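Local structure of MmoQ Response regulator (Methylococcus capsulatus, 3LJX) at residues 69-73 against 133-137; 15-21 against 45-49. The protein is a response regulator whose full-length form probably makes cyclic di-GMP from two GTP molecules, this chain being mainly its HDOD-domain part. Residues are numbered along the deposited sequence.

Contact 1: residues 69-73 against 133-137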
loop_
_atom_site.group_PDB
_atom_site.type_symbol
_atom_site.label_atom_id
_atom_site.label_comp_id
_atom_site.label_asym_id
_atom_site.label_seq_id
_atom_site.Cartn_x
_atom_site.Cartn_y
_atom_site.Cartn_z
ATOM N N ALA A 69 7.937 -4.204 -8.812
ATOM C CA ALA A 69 7.148 -4.083 -7.597
ATOM C C ALA A 69 7.948 -3.377 -6.504
ATOM O O ALA A 69 7.732 -3.604 -5.314
ATOM C CB ALA A 69 6.691 -5.471 -7.123
ATOM N N SER A 70 8.884 -2.531 -6.914
ATOM C CA SER A 70 9.555 -1.636 -5.981
ATOM C C SER A 70 10.081 -0.405 -6.726
ATOM O O SER A 70 10.412 -0.475 -7.921
ATOM C CB SER A 70 10.715 -2.354 -5.307
ATOM O OG SER A 70 11.704 -2.665 -6.271
ATOM N N VAL A 71 10.175 0.723 -6.030
ATOM C CA VAL A 71 10.682 1.921 -6.675
ATOM C C VAL A 71 12.087 1.676 -7.231
ATOM O O VAL A 71 12.395 2.093 -8.349
ATOM C CB VAL A 71 10.685 3.110 -5.725
ATOM C CG1 VAL A 71 11.040 4.394 -6.479
ATOM C CG2 VAL A 71 9.319 3.235 -5.052
ATOM N N ILE A 72 12.935 0.978 -6.474
ATOM C CA ILE A 72 14.314 0.773 -6.936
ATOM C C ILE A 72 14.348 -0.083 -8.218
ATOM O O ILE A 72 15.135 0.181 -9.133
ATOM C CB ILE A 72 15.207 0.184 -5.847
ATOM C CG1 ILE A 72 16.672 0.218 -6.286
ATOM C CG2 ILE A 72 14.774 -1.229 -5.508
ATOM C CD1 ILE A 72 17.229 1.614 -6.439
ATOM N N ASP A 73 13.477 -1.086 -8.303
ATOM C CA ASP A 73 13.382 -1.865 -9.540
ATOM C C ASP A 73 12.814 -1.047 -10.699
ATOM O O ASP A 73 13.242 -1.205 -11.845
ATOM C CB ASP A 73 12.573 -3.139 -9.331
ATOM C CG ASP A 73 13.276 -4.118 -8.415
ATOM O OD1 ASP A 73 14.523 -4.239 -8.525
ATOM O OD2 ASP A 73 12.587 -4.753 -7.580
ATOM N N LYS A 133 11.868 -6.506 -0.679
ATOM C CA LYS A 133 11.639 -5.179 -1.256
ATOM C C LYS A 133 10.287 -5.101 -1.979
ATOM O O LYS A 133 9.637 -4.049 -1.979
ATOM C CB LYS A 133 12.776 -4.766 -2.195
ATOM C CG LYS A 133 12.907 -5.603 -3.455
ATOM C CD LYS A 133 14.023 -5.050 -4.377
ATOM C CE LYS A 133 14.613 -6.170 -5.242
ATOM N NZ LYS A 133 15.617 -5.683 -6.244
ATOM N N GLU A 134 9.863 -6.216 -2.582
ATOM C CA GLU A 134 8.564 -6.271 -3.252
ATOM C C GLU A 134 7.450 -6.391 -2.207
ATOM O O GLU A 134 6.357 -5.825 -2.375
ATOM C CB GLU A 134 8.520 -7.433 -4.253
ATOM C CG GLU A 134 9.575 -7.298 -5.372
ATOM C CD GLU A 134 9.534 -8.450 -6.386
ATOM O OE1 GLU A 134 9.052 -9.549 -6.037
ATOM O OE2 GLU A 134 9.982 -8.253 -7.540
ATOM N N ALA A 135 7.735 -7.125 -1.125
ATOM C CA ALA A 135 6.779 -7.279 -0.036
ATOM C C ALA A 135 6.544 -5.935 0.651
ATOM O O ALA A 135 5.409 -5.603 1.008
ATOM C CB ALA A 135 7.271 -8.333 0.980
ATOM N N PHE A 136 7.616 -5.165 0.836
ATOM C CA PHE A 136 7.502 -3.845 1.452
ATOM C C PHE A 136 6.436 -3.042 0.714
ATOM O O PHE A 136 5.516 -2.476 1.312
ATOM C CB PHE A 136 8.832 -3.105 1.362
ATOM C CG PHE A 136 8.762 -1.689 1.836
ATOM C CD1 PHE A 136 8.198 -0.701 1.031
ATOM C CD2 PHE A 136 9.262 -1.332 3.086
ATOM C CE1 PHE A 136 8.131 0.622 1.462
ATOM C CE2 PHE A 136 9.190 -0.015 3.528
ATOM C CZ PHE A 136 8.629 0.967 2.712
ATOM N N THR A 137 6.578 -3.026 -0.604
ATOM C CA THR A 137 5.700 -2.281 -1.477
ATOM C C THR A 137 4.261 -2.744 -1.353
ATOM O O THR A 137 3.343 -1.922 -1.258
ATOM C CB THR A 137 6.165 -2.401 -2.941
ATOM O OG1 THR A 137 7.531 -1.984 -3.030
ATOM C CG2 THR A 137 5.326 -1.518 -3.848
HETATM O O HOH W 1 10.375 -5.780 -8.578
HETATM O O HOH W 2 9.172 0.293 -3.461
#

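Contact 2: residues 15-21 against 45-49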
loop_
_atom_site.group_PDB
_atom_site.type_symbol
_atom_site.label_atom_id
_atom_site.label_comp_id
_atom_site.label_asym_id
_atom_site.label_seq_id
_atom_site.Cartn_x
_atom_site.Cartn_y
_atom_site.Cartn_z
ATOM N N LEU A 15 -4.035 10.898 -6.400
ATOM C CA LEU A 15 -3.905 10.535 -4.985
ATOM C C LEU A 15 -2.892 11.465 -4.291
ATOM O O LEU A 15 -1.805 11.719 -4.817
ATOM C CB LEU A 15 -3.510 9.064 -4.822
ATOM C CG LEU A 15 -4.427 8.004 -5.471
ATOM C CD1 LEU A 15 -3.772 6.628 -5.414
ATOM C CD2 LEU A 15 -5.814 7.955 -4.820
ATOM N N PRO A 16 -3.250 11.987 -3.107
ATOM C CA PRO A 16 -2.361 12.947 -2.450
ATOM C C PRO A 16 -1.145 12.293 -1.808
ATOM O O PRO A 16 -1.090 11.066 -1.610
ATOM C CB PRO A 16 -3.257 13.554 -1.370
ATOM C CG PRO A 16 -4.197 12.424 -1.027
ATOM C CD PRO A 16 -4.476 11.738 -2.322
ATOM N N THR A 17 -0.168 13.138 -1.497
ATOM C CA THR A 17 1.006 12.768 -0.724
ATOM C C THR A 17 1.052 13.705 0.485
ATOM O O THR A 17 0.587 14.842 0.393
ATOM C CB THR A 17 2.264 12.970 -1.563
ATOM O OG1 THR A 17 2.240 12.074 -2.680
ATOM C CG2 THR A 17 3.531 12.730 -0.727
ATOM N N ALA A 18 1.590 13.246 1.615
ATOM C CA ALA A 18 1.740 14.117 2.790
ATOM C C ALA A 18 2.633 15.331 2.484
ATOM O O ALA A 18 3.646 15.214 1.790
ATOM C CB ALA A 18 2.288 13.333 3.997
ATOM N N SER A 19 2.248 16.495 3.000
ATOM C CA SER A 19 3.011 17.728 2.777
ATOM C C SER A 19 4.480 17.588 3.141
ATOM O O SER A 19 5.351 17.944 2.351
ATOM C CB SER A 19 2.399 18.896 3.551
ATOM O OG SER A 19 1.167 19.271 2.967
ATOM N N ARG A 20 4.754 17.059 4.329
ATOM C CA ARG A 20 6.131 16.907 4.798
ATOM C C ARG A 20 6.932 15.936 3.924
ATOM O O ARG A 20 8.096 16.171 3.604
ATOM C CB ARG A 20 6.151 16.427 6.251
ATOM C CG ARG A 20 7.556 16.196 6.795
ATOM C CD ARG A 20 7.531 15.516 8.160
ATOM N NE ARG A 20 6.933 14.182 8.098
ATOM C CZ ARG A 20 6.822 13.361 9.139
ATOM N NH1 ARG A 20 7.267 13.734 10.334
ATOM N NH2 ARG A 20 6.266 12.165 8.989
ATOM N N THR A 21 6.301 14.830 3.559
ATOM C CA THR A 21 6.927 13.833 2.704
ATOM C C THR A 21 7.173 14.391 1.286
ATOM O O THR A 21 8.254 14.213 0.711
ATOM C CB THR A 21 6.043 12.576 2.642
ATOM O OG1 THR A 21 5.905 12.039 3.965
ATOM C CG2 THR A 21 6.650 11.535 1.726
ATOM N N THR A 45 8.202 5.733 0.803
ATOM C CA THR A 45 7.428 6.030 2.009
ATOM C C THR A 45 6.056 6.604 1.629
ATOM O O THR A 45 5.192 6.794 2.496
ATOM C CB THR A 45 8.125 7.031 2.957
ATOM O OG1 THR A 45 8.322 8.284 2.284
ATOM C CG2 THR A 45 9.457 6.486 3.444
ATOM N N ASP A 46 5.857 6.880 0.340
ATOM C CA ASP A 46 4.597 7.476 -0.112
ATOM C C ASP A 46 3.797 6.557 -1.041
ATOM O O ASP A 46 4.226 6.262 -2.161
ATOM C CB ASP A 46 4.839 8.820 -0.799
ATOM C CG ASP A 46 3.551 9.450 -1.288
ATOM O OD1 ASP A 46 2.668 9.725 -0.443
ATOM O OD2 ASP A 46 3.415 9.663 -2.513
ATOM N N PRO A 47 2.627 6.101 -0.571
ATOM C CA PRO A 47 1.765 5.221 -1.369
ATOM C C PRO A 47 1.369 5.845 -2.716
ATOM O O PRO A 47 1.467 5.150 -3.733
ATOM C CB PRO A 47 0.535 5.023 -0.477
ATOM C CG PRO A 47 1.037 5.255 0.932
ATOM C CD PRO A 47 2.128 6.293 0.806
ATOM N N ALA A 48 0.951 7.115 -2.742
ATOM C CA ALA A 48 0.536 7.736 -4.010
ATOM C C ALA A 48 1.644 7.697 -5.071
ATOM O O ALA A 48 1.459 7.132 -6.158
ATOM C CB ALA A 48 0.048 9.184 -3.798
ATOM N N LEU A 49 2.796 8.292 -4.763
ATOM C CA LEU A 49 3.864 8.407 -5.760
ATOM C C LEU A 49 4.413 7.038 -6.142
ATOM O O LEU A 49 4.780 6.804 -7.296
ATOM C CB LEU A 49 4.990 9.328 -5.275
ATOM C CG LEU A 49 6.079 9.636 -6.312
ATOM C CD1 LEU A 49 5.501 10.161 -7.649
ATOM C CD2 LEU A 49 7.064 10.613 -5.734
HETATM O O HOH W 3 0.285 8.877 -0.505
HETATM O O HOH W 4 2.645 10.790 1.968
#

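Contact 1: residues 69-73 against 133-137
In the HDOD domain, the start of helix 71-78 here packs on helix 132-141. Ser70 is the N-cap: with chi1 in the p well its OG accepts from Asp73 N at 3.1 Å and donates to Asp73 OD2 at 2.6 Å. With OD2 so engaged, Asp73 (m rotamer) turns OD1 to a salt bridge with Lys133 NZ, 2.9 Å away. The lysine, chi1 p, then runs extended, its CD 3.8 Å from Ser70 OG and 4.1 Å from Ile72 CG2. Closer to the core, Thr137 OG1 lies 2.8 Å from Ala69 O, Glu134 CA makes a 3.5 Å CA-H...O contact with the same oxygen, and Ala69 CB packs 3.8 Å from Glu134 CG. One water joins Val71 N to Thr137 OG1. Asp73 OD2 and Glu134 OE2 approach to 4.4 Å; a second water donates to both and accepts from Ala69 N. With Asp73 also paired to Lys133, this bound water eases the approach of the two carboxylates.

Contact 2: residues 15-21 against 45-49
This is a buried contact, polar around Asp46 and apolar at Ala48, between two helix starts of the all-helical HDOD domain, where the approach to helix 19-29 crosses the first turn of helix 47-58. As N-cap of helix 47-58, Asp46 accepts from Leu49 N through OD2 at 2.7 Å, and the same OD2 takes the hydroxyl of Thr17, whose OG1 is also 2.7 Å away. This is the usual aspartate N-cap of a helix's first turn, here shared with a hydroxyl from the loop before helix 19-29. Asp46 OD1 faces two waters: one also donates to Pro16 O and accepts from Ala48 N, the other accepts from Ala18 N, the N-cap residue of helix 19-29. Beside this network Ala48 CB packs 3.1 Å from Pro16 O and 3.7 Å from Leu15 CB, while Leu15 continues onto Leu147 and Ala148 of helix 144-152. At the far end, Thr21 CG2 rests 3.7 Å from Thr45 OG1, a hydroxyl hydrogen-bonded to Leu42 O.

Overall arrangement
Both contacts lie within the HDOD domain, in series along the chain, with centres 16 Å apart and nearest atoms about 5 Å apart without touching. Helix 47-58 links them: contact 2 includes its first turn, and its Thr50 and Leu54 meet Thr137 of contact 1. Helix 132-141 also reaches both, since its Leu140 and Leu141 pack on Pro47. Each contact involves a side-chain N-cap and bridging waters, but their surroundings differ. Contact 2 is buried and uses one carboxylate as acceptor for hydroxyl, amide and water, with no salt bridge across it. Contact 1 is only partly buried, and its ion pair involves the exposed Lys133.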